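Local coordinates for protein transcriptional activator of comK gene (Bacillus halodurans, PDB 2HQB) that probably promotes expression of the competence gene comK and has the build of a membrane-attached, substrate-binding lipoprotein of the BMP family, at residues H72-F78 / F90-E96; F78-H82 / V97-I102. All blocks are in the same frame, centred on the assembly; numbering follows the deposited sequence.

Contact 1 of 2, residues H72-F78 / F90-E96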
ATOM      1  N   HIS A  72      -7.697  -0.804  -9.435  1.00 36.66           N
ATOM      2  CA  HIS A  72      -7.981   0.351 -10.255  1.00 41.74           C
ATOM      3  C   HIS A  72      -9.063   0.199 -11.334  1.00 41.70           C
ATOM      4  O   HIS A  72      -9.705   1.185 -11.730  1.00 44.66           O
ATOM      5  CB  HIS A  72      -6.669   0.777 -10.896  1.00 42.75           C
ATOM      6  CG  HIS A  72      -6.833   1.565 -12.149  1.00 49.06           C
ATOM      7  ND1 HIS A  72      -6.912   2.947 -12.160  1.00 58.73           N
ATOM      8  CD2 HIS A  72      -6.979   1.167 -13.437  1.00 50.21           C
ATOM      9  CE1 HIS A  72      -7.100   3.365 -13.399  1.00 55.87           C
ATOM     10  NE2 HIS A  72      -7.147   2.305 -14.194  1.00 65.39           N
ATOM     11  N   ALA A  73      -9.276  -1.024 -11.803  1.00 37.02           N
ATOM     12  CA  ALA A  73     -10.230  -1.234 -12.877  1.00 38.03           C
ATOM     13  C   ALA A  73     -11.680  -1.339 -12.472  1.00 42.42           C
ATOM     14  O   ALA A  73     -12.579  -1.273 -13.308  1.00 44.77           O
ATOM     15  CB  ALA A  73      -9.850  -2.436 -13.609  1.00 33.54           C
ATOM     16  N   PHE A  74     -11.879  -1.556 -11.184  1.00 45.46           N
ATOM     17  CA  PHE A  74     -13.199  -1.673 -10.618  1.00 49.99           C
ATOM     18  C   PHE A  74     -13.896  -0.317 -10.609  1.00 51.49           C
ATOM     19  O   PHE A  74     -15.134  -0.236 -10.605  1.00 49.74           O
ATOM     20  CB  PHE A  74     -13.078  -2.279  -9.213  1.00 44.83           C
ATOM     21  CG  PHE A  74     -12.718  -3.727  -9.245  1.00 49.82           C
ATOM     22  CD1 PHE A  74     -11.433  -4.150  -8.944  1.00 42.17           C
ATOM     23  CD2 PHE A  74     -13.643  -4.667  -9.718  1.00 49.17           C
ATOM     24  CE1 PHE A  74     -11.075  -5.490  -9.121  1.00 54.47           C
ATOM     25  CE2 PHE A  74     -13.295  -6.011  -9.903  1.00 31.22           C
ATOM     26  CZ  PHE A  74     -12.022  -6.426  -9.609  1.00 47.63           C
ATOM     27  N   ALA A  75     -13.098   0.747 -10.649  1.00 45.80           N
ATOM     28  CA  ALA A  75     -13.654   2.072 -10.638  1.00 43.58           C
ATOM     29  C   ALA A  75     -14.370   2.262 -11.963  1.00 45.31           C
ATOM     30  O   ALA A  75     -15.511   2.710 -12.014  1.00 50.63           O
ATOM     31  CB  ALA A  75     -12.568   3.074 -10.444  1.00 33.86           C
ATOM     32  N   GLU A  76     -13.723   1.888 -13.046  1.00 47.98           N
ATOM     33  CA  GLU A  76     -14.365   2.013 -14.352  1.00 54.20           C
ATOM     34  C   GLU A  76     -15.581   1.078 -14.430  1.00 52.64           C
ATOM     35  O   GLU A  76     -16.615   1.446 -14.990  1.00 51.50           O
ATOM     36  CB  GLU A  76     -13.375   1.662 -15.472  1.00 65.85           C
ATOM     37  CG  GLU A  76     -14.017   1.459 -16.836  1.00 70.83           C
ATOM     38  CD  GLU A  76     -14.837   2.666 -17.264  1.00 85.27           C
ATOM     39  OE1 GLU A  76     -14.610   3.773 -16.710  1.00 78.04           O
ATOM     40  OE2 GLU A  76     -15.698   2.507 -18.163  1.00 88.75           O
ATOM     41  N   TYR A  77     -15.433  -0.130 -13.885  1.00 48.88           N
ATOM     42  CA  TYR A  77     -16.504  -1.121 -13.865  1.00 50.77           C
ATOM     43  C   TYR A  77     -17.724  -0.550 -13.127  1.00 53.89           C
ATOM     44  O   TYR A  77     -18.855  -0.688 -13.586  1.00 56.08           O
ATOM     45  CB  TYR A  77     -16.075  -2.373 -13.111  1.00 48.64           C
ATOM     46  CG  TYR A  77     -14.978  -3.221 -13.714  1.00 48.28           C
ATOM     47  CD1 TYR A  77     -14.274  -4.113 -12.917  1.00 41.66           C
ATOM     48  CD2 TYR A  77     -14.673  -3.180 -15.066  1.00 43.70           C
ATOM     49  CE1 TYR A  77     -13.309  -4.935 -13.441  1.00 48.33           C
ATOM     50  CE2 TYR A  77     -13.686  -4.018 -15.601  1.00 39.27           C
ATOM     51  CZ  TYR A  77     -13.017  -4.887 -14.778  1.00 46.00           C
ATOM     52  OH  TYR A  77     -12.064  -5.738 -15.266  1.00 50.83           O
ATOM     53  N   PHE A  78     -17.480   0.071 -11.976  1.00 49.99           N
ATOM     54  CA  PHE A  78     -18.545   0.642 -11.169  1.00 50.70           C
ATOM     55  C   PHE A  78     -19.143   1.875 -11.815  1.00 56.18           C
ATOM     56  O   PHE A  78     -20.319   2.192 -11.614  1.00 58.01           O
ATOM     57  CB  PHE A  78     -18.022   1.037  -9.785  1.00 42.46           C
ATOM     58  CG  PHE A  78     -17.624  -0.115  -8.933  1.00 27.81           C
ATOM     59  CD1 PHE A  78     -16.809   0.075  -7.843  1.00 34.76           C
ATOM     60  CD2 PHE A  78     -18.064  -1.388  -9.215  1.00 27.65           C
ATOM     61  CE1 PHE A  78     -16.431  -0.989  -7.037  1.00 33.99           C
ATOM     62  CE2 PHE A  78     -17.697  -2.455  -8.427  1.00 26.99           C
ATOM     63  CZ  PHE A  78     -16.880  -2.258  -7.336  1.00 37.38           C
ATOM     64  N   PHE A  90     -20.795   2.212  -4.190  1.00 44.78           N
ATOM     65  CA  PHE A  90     -19.660   1.519  -4.751  1.00 43.92           C
ATOM     66  C   PHE A  90     -18.309   2.125  -4.371  1.00 47.14           C
ATOM     67  O   PHE A  90     -18.058   3.292  -4.636  1.00 53.63           O
ATOM     68  CB  PHE A  90     -19.794   1.479  -6.276  1.00 33.92           C
ATOM     69  CG  PHE A  90     -21.055   0.801  -6.778  1.00 43.12           C
ATOM     70  CD1 PHE A  90     -22.285   1.452  -6.752  1.00 39.08           C
ATOM     71  CD2 PHE A  90     -21.003  -0.500  -7.313  1.00 56.48           C
ATOM     72  CE1 PHE A  90     -23.439   0.823  -7.251  1.00 40.21           C
ATOM     73  CE2 PHE A  90     -22.164  -1.145  -7.821  1.00 47.92           C
ATOM     74  CZ  PHE A  90     -23.377  -0.474  -7.785  1.00 48.00           C
ATOM     75  N   VAL A  91     -17.439   1.342  -3.743  1.00 42.47           N
ATOM     76  CA  VAL A  91     -16.114   1.831  -3.395  1.00 42.46           C
ATOM     77  C   VAL A  91     -15.100   1.086  -4.264  1.00 44.80           C
ATOM     78  O   VAL A  91     -15.210  -0.118  -4.476  1.00 45.55           O
ATOM     79  CB  VAL A  91     -15.759   1.565  -1.928  1.00 43.66           C
ATOM     80  CG1 VAL A  91     -14.600   2.469  -1.497  1.00 50.14           C
ATOM     81  CG2 VAL A  91     -16.951   1.816  -1.055  1.00 50.77           C
ATOM     82  N   SER A  92     -14.129   1.808  -4.803  1.00 42.92           N
ATOM     83  CA  SER A  92     -13.114   1.172  -5.620  1.00 42.02           C
ATOM     84  C   SER A  92     -11.798   1.475  -4.953  1.00 42.99           C
ATOM     85  O   SER A  92     -11.646   2.483  -4.257  1.00 45.31           O
ATOM     86  CB  SER A  92     -13.084   1.754  -7.045  1.00 47.42           C
ATOM     87  OG  SER A  92     -12.069   2.758  -7.216  1.00 45.29           O
ATOM     88  N   PHE A  93     -10.839   0.586  -5.131  1.00 45.66           N
ATOM     89  CA  PHE A  93      -9.536   0.874  -4.591  1.00 45.47           C
ATOM     90  C   PHE A  93      -8.717   1.404  -5.766  1.00 47.18           C
ATOM     91  O   PHE A  93      -8.442   0.664  -6.695  1.00 47.06           O
ATOM     92  CB  PHE A  93      -8.911  -0.371  -4.024  1.00 38.19           C
ATOM     93  CG  PHE A  93      -8.549  -0.237  -2.592  1.00 56.98           C
ATOM     94  CD1 PHE A  93      -9.519  -0.418  -1.595  1.00 61.89           C
ATOM     95  CD2 PHE A  93      -7.246   0.135  -2.223  1.00 66.37           C
ATOM     96  CE1 PHE A  93      -9.203  -0.227  -0.231  1.00 76.36           C
ATOM     97  CE2 PHE A  93      -6.900   0.337  -0.860  1.00 74.65           C
ATOM     98  CZ  PHE A  93      -7.881   0.156   0.143  1.00 80.30           C
ATOM     99  N   ASN A  94      -8.421   2.701  -5.761  1.00 45.94           N
ATOM    100  CA  ASN A  94      -7.590   3.345  -6.795  1.00 48.47           C
ATOM    101  C   ASN A  94      -8.098   3.942  -8.080  1.00 53.38           C
ATOM    102  O   ASN A  94      -7.309   4.531  -8.816  1.00 65.18           O
ATOM    103  CB  ASN A  94      -6.425   2.458  -7.227  1.00 31.59           C
ATOM    104  CG  ASN A  94      -5.464   2.209  -6.136  1.00 38.81           C
ATOM    105  OD1 ASN A  94      -5.360   2.988  -5.190  1.00 45.61           O
ATOM    106  ND2 ASN A  94      -4.731   1.109  -6.245  1.00 43.20           N
ATOM    107  N   GLY A  95      -9.350   3.814  -8.434  1.00 53.41           N
ATOM    108  CA  GLY A  95      -9.679   4.458  -9.701  1.00 52.40           C
ATOM    109  C   GLY A  95     -10.023   5.930  -9.526  1.00 48.33           C
ATOM    110  O   GLY A  95      -9.827   6.509  -8.456  1.00 45.43           O
ATOM    111  N   GLU A  96     -10.538   6.539 -10.578  1.00 48.66           N
ATOM    112  CA  GLU A  96     -10.958   7.932 -10.526  1.00 56.62           C
ATOM    113  C   GLU A  96     -12.480   7.811 -10.654  1.00 58.54           C
ATOM    114  O   GLU A  96     -12.977   7.178 -11.586  1.00 59.65           O
ATOM    115  CB  GLU A  96     -10.345   8.728 -11.703  1.00 64.41           C
ATOM    116  CG  GLU A  96     -10.500   8.029 -13.092  1.00 93.82           C
ATOM    117  CD  GLU A  96      -9.944   8.829 -14.297  1.00107.30           C
ATOM    118  OE1 GLU A  96     -10.450   9.946 -14.568  1.00114.05           O
ATOM    119  OE2 GLU A  96      -9.009   8.331 -14.980  1.00104.90           O
TER

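Contact 2 of 2, residues F78-H82 / V97-I102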
ATOM      1  N   PHE A  78     -17.480   0.071 -11.976  1.00 49.99           N
ATOM      2  CA  PHE A  78     -18.545   0.642 -11.169  1.00 50.70           C
ATOM      3  C   PHE A  78     -19.143   1.875 -11.815  1.00 56.18           C
ATOM      4  O   PHE A  78     -20.319   2.192 -11.614  1.00 58.01           O
ATOM      5  CB  PHE A  78     -18.022   1.037  -9.785  1.00 42.46           C
ATOM      6  CG  PHE A  78     -17.624  -0.115  -8.933  1.00 27.81           C
ATOM      7  CD1 PHE A  78     -16.809   0.075  -7.843  1.00 34.76           C
ATOM      8  CD2 PHE A  78     -18.064  -1.388  -9.215  1.00 27.65           C
ATOM      9  CE1 PHE A  78     -16.431  -0.989  -7.037  1.00 33.99           C
ATOM     10  CE2 PHE A  78     -17.697  -2.455  -8.427  1.00 26.99           C
ATOM     11  CZ  PHE A  78     -16.880  -2.258  -7.336  1.00 37.38           C
ATOM     12  N   SER A  79     -18.335   2.582 -12.589  1.00 56.92           N
ATOM     13  CA  SER A  79     -18.827   3.799 -13.202  1.00 59.66           C
ATOM     14  C   SER A  79     -19.848   3.562 -14.293  1.00 58.49           C
ATOM     15  O   SER A  79     -20.736   4.385 -14.524  1.00 63.11           O
ATOM     16  CB  SER A  79     -17.667   4.604 -13.759  1.00 55.64           C
ATOM     17  OG  SER A  79     -16.878   5.094 -12.693  1.00 70.13           O
ATOM     18  N   THR A  80     -19.723   2.431 -14.966  1.00 55.45           N
ATOM     19  CA  THR A  80     -20.632   2.112 -16.046  1.00 54.63           C
ATOM     20  C   THR A  80     -21.855   1.414 -15.504  1.00 59.03           C
ATOM     21  O   THR A  80     -22.623   0.827 -16.254  1.00 65.33           O
ATOM     22  CB  THR A  80     -19.936   1.205 -17.109  1.00 52.65           C
ATOM     23  OG1 THR A  80     -19.185   0.161 -16.461  1.00 49.00           O
ATOM     24  CG2 THR A  80     -19.015   2.043 -17.979  1.00 51.56           C
ATOM     25  N   ILE A  81     -22.065   1.495 -14.197  1.00 60.75           N
ATOM     26  CA  ILE A  81     -23.197   0.798 -13.626  1.00 55.76           C
ATOM     27  C   ILE A  81     -23.745   1.424 -12.323  1.00 58.58           C
ATOM     28  O   ILE A  81     -24.830   1.063 -11.876  1.00 58.04           O
ATOM     29  CB  ILE A  81     -22.778  -0.697 -13.412  1.00 43.74           C
ATOM     30  CG1 ILE A  81     -23.968  -1.603 -13.645  1.00 58.71           C
ATOM     31  CG2 ILE A  81     -22.172  -0.911 -12.015  1.00 30.00           C
ATOM     32  CD1 ILE A  81     -23.698  -3.078 -13.359  1.00 72.88           C
ATOM     33  N   HIS A  82     -23.023   2.385 -11.741  1.00 56.18           N
ATOM     34  CA  HIS A  82     -23.440   2.957 -10.463  1.00 58.02           C
ATOM     35  C   HIS A  82     -24.704   3.768 -10.494  1.00 61.49           C
ATOM     36  O   HIS A  82     -25.202   4.178  -9.444  1.00 61.45           O
ATOM     37  CB  HIS A  82     -22.353   3.841  -9.877  1.00 50.84           C
ATOM     38  CG  HIS A  82     -22.330   5.216 -10.458  1.00 52.63           C
ATOM     39  ND1 HIS A  82     -22.072   5.454 -11.793  1.00 56.82           N
ATOM     40  CD2 HIS A  82     -22.517   6.431  -9.889  1.00 52.00           C
ATOM     41  CE1 HIS A  82     -22.093   6.757 -12.017  1.00 53.88           C
ATOM     42  NE2 HIS A  82     -22.362   7.371 -10.877  1.00 54.09           N
ATOM     43  N   VAL A  97     -13.233   8.405  -9.739  1.00 61.54           N
ATOM     44  CA  VAL A  97     -14.688   8.263  -9.811  1.00 63.72           C
ATOM     45  C   VAL A  97     -15.476   9.574  -9.567  1.00 65.45           C
ATOM     46  O   VAL A  97     -15.012  10.452  -8.833  1.00 70.08           O
ATOM     47  CB  VAL A  97     -15.084   7.109  -8.828  1.00 64.09           C
ATOM     48  CG1 VAL A  97     -15.856   7.620  -7.617  1.00 63.06           C
ATOM     49  CG2 VAL A  97     -15.812   6.054  -9.585  1.00 61.89           C
ATOM     50  N   LYS A  98     -16.628   9.734 -10.221  1.00 63.48           N
ATOM     51  CA  LYS A  98     -17.452  10.944 -10.030  1.00 62.72           C
ATOM     52  C   LYS A  98     -18.910  10.514  -9.854  1.00 61.84           C
ATOM     53  O   LYS A  98     -19.474   9.786 -10.681  1.00 61.07           O
ATOM     54  CB  LYS A  98     -17.352  11.911 -11.230  1.00 62.02           C
ATOM     55  CG  LYS A  98     -18.556  11.798 -12.184  1.00 81.83           C
ATOM     56  CD  LYS A  98     -18.357  12.401 -13.574  1.00 85.95           C
ATOM     57  CE  LYS A  98     -19.494  11.975 -14.509  1.00 81.11           C
ATOM     58  NZ  LYS A  98     -19.095  12.018 -15.941  1.00 80.02           N
ATOM     59  N   GLY A  99     -19.538  10.948  -8.780  1.00 61.17           N
ATOM     60  CA  GLY A  99     -20.909  10.545  -8.606  1.00 64.01           C
ATOM     61  C   GLY A  99     -21.284  10.559  -7.156  1.00 68.04           C
ATOM     62  O   GLY A  99     -20.501  10.967  -6.289  1.00 69.40           O
ATOM     63  N   GLU A 100     -22.492  10.104  -6.873  1.00 67.43           N
ATOM     64  CA  GLU A 100     -22.907  10.136  -5.511  1.00 67.86           C
ATOM     65  C   GLU A 100     -22.800   8.830  -4.781  1.00 66.94           C
ATOM     66  O   GLU A 100     -22.335   8.827  -3.659  1.00 70.74           O
ATOM     67  CB  GLU A 100     -24.310  10.698  -5.402  1.00 79.07           C
ATOM     68  CG  GLU A 100     -24.325  12.191  -5.122  1.00 91.76           C
ATOM     69  CD  GLU A 100     -25.122  12.510  -3.865  1.00104.75           C
ATOM     70  OE1 GLU A 100     -26.338  12.183  -3.841  1.00 98.26           O
ATOM     71  OE2 GLU A 100     -24.537  13.076  -2.903  1.00107.51           O
ATOM     72  N   ASN A 101     -23.201   7.713  -5.368  1.00 60.50           N
ATOM     73  CA  ASN A 101     -23.085   6.451  -4.628  1.00 56.40           C
ATOM     74  C   ASN A 101     -21.815   5.679  -5.043  1.00 53.30           C
ATOM     75  O   ASN A 101     -21.796   4.449  -5.056  1.00 50.88           O
ATOM     76  CB  ASN A 101     -24.299   5.608  -4.913  1.00 43.20           C
ATOM     77  CG  ASN A 101     -24.400   5.294  -6.343  1.00 35.64           C
ATOM     78  OD1 ASN A 101     -23.774   5.972  -7.144  1.00 36.20           O
ATOM     79  ND2 ASN A 101     -25.179   4.272  -6.700  1.00 35.38           N
ATOM     80  N   ILE A 102     -20.763   6.421  -5.371  1.00 51.26           N
ATOM     81  CA  ILE A 102     -19.511   5.845  -5.812  1.00 48.21           C
ATOM     82  C   ILE A 102     -18.363   6.619  -5.180  1.00 45.51           C
ATOM     83  O   ILE A 102     -18.376   7.843  -5.171  1.00 46.79           O
ATOM     84  CB  ILE A 102     -19.460   5.872  -7.364  1.00 46.51           C
ATOM     85  CG1 ILE A 102     -18.380   4.946  -7.878  1.00 42.46           C
ATOM     86  CG2 ILE A 102     -19.232   7.267  -7.871  1.00 40.43           C
ATOM     87  CD1 ILE A 102     -18.650   4.524  -9.339  1.00 42.89           C
TER

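Contact 1 of 2, residues H72-F78 / F90-E96
F78 and F90 meet where helix 73-78 runs back over strand 90-93, the two axes 7.0 Å apart at closest and nearly antiparallel (154°). With CG anti to the carbonyl carbon (chi1 -68°), the F78 ring lies between F74 O over one face and F90 CD2 over the other, the latter 3.6 Å from F78 CD2. The two rings are tilted by 52°, with their centroids 5.2 Å apart, so they neither stack nor meet edge to face. The F78 edge carrying CE1 is turned to the carbonyl O of V91, while I56 and I67 also touch this side chain. One helical turn earlier, the methyl of A75 packs against the end of the strand and the loop after it: A75 CB is 3.3 Å from S92 OG and equally near G95 CA. A side chain on G95 would run into that methyl. S92 OG in turn accepts a bond from G95 N at 3.2 Å, an ST motif that curls the chain as it leaves the strand. Packing is looser at the exposed end, where the H72 imidazole has N94 O at its edge, 3.7 Å from ND1, and no hydrogen bond crosses between the segments. Such a helix packed antiparallel to a strand of a parallel sheet is the second half of a beta-alpha-beta unit (66-69, 73-79, 89-93), as in the Rossmann-like domains of periplasmic binding proteins.

Contact 2 of 2, residues F78-H82 / V97-I102
H82 and I102 bring the two segments together with their CA atoms 6.7 Å apart, where the 78-82 segment leaves its helix at T80 and the irregular 97-102 segment turns into a strand. The hydrogen bond across the contact runs from N101 ND2 to H82 O over 2.7 Å (159° at the hydrogen), lying in the plane of that carbonyl. The same ND2 makes weak bonds to Y85 O and V88 O, so one amide gathers several backbone oxygens. The H82 ring is turned back on its own segment, ND1 donating to S79 O at 3.2 Å from above the carbonyl plane. Its CD2 edge then faces N101 OD1, with ring and amide planes 42° apart. Beside this, I102 reaches across with CG1 anti to its backbone N (chi1 -164°), which sends CD1 to within 3.6 Å of F78 CB and 3.8 Å of H82 CB. S79 OG, bonded to A75 O, also touches V97 CG2. Putting an alanine at H82 would probably leave S79 O without its imidazole donor and open a gap beside I102. With no salt bridge across it, the contact relies on side-chain amide to backbone bonding alongside an apolar patch of I102 and the F78 CB.

Contacts 1 and 2 have their centres about 8 Å apart and share F78: its ring is turned to contact 1, while its CB also meets I102 in contact 2. F90 joins them again, since its backbone N is 2.6 Å from N101 O, a probable hydrogen bond to the residue just before strand 102-107, and F90 CE1 packs 3.9 Å from H82 CA. Together they fasten helix 73-79 both to strand 89-93 and to the connection leading into strand 102-107. Contact 2 lies about 23 Å from the chain's centre, contact 1 about 16 Å. The F93 ring of contact 1 meets Y234. Relatives bind ligands between two domains, so a binding role here is only possible.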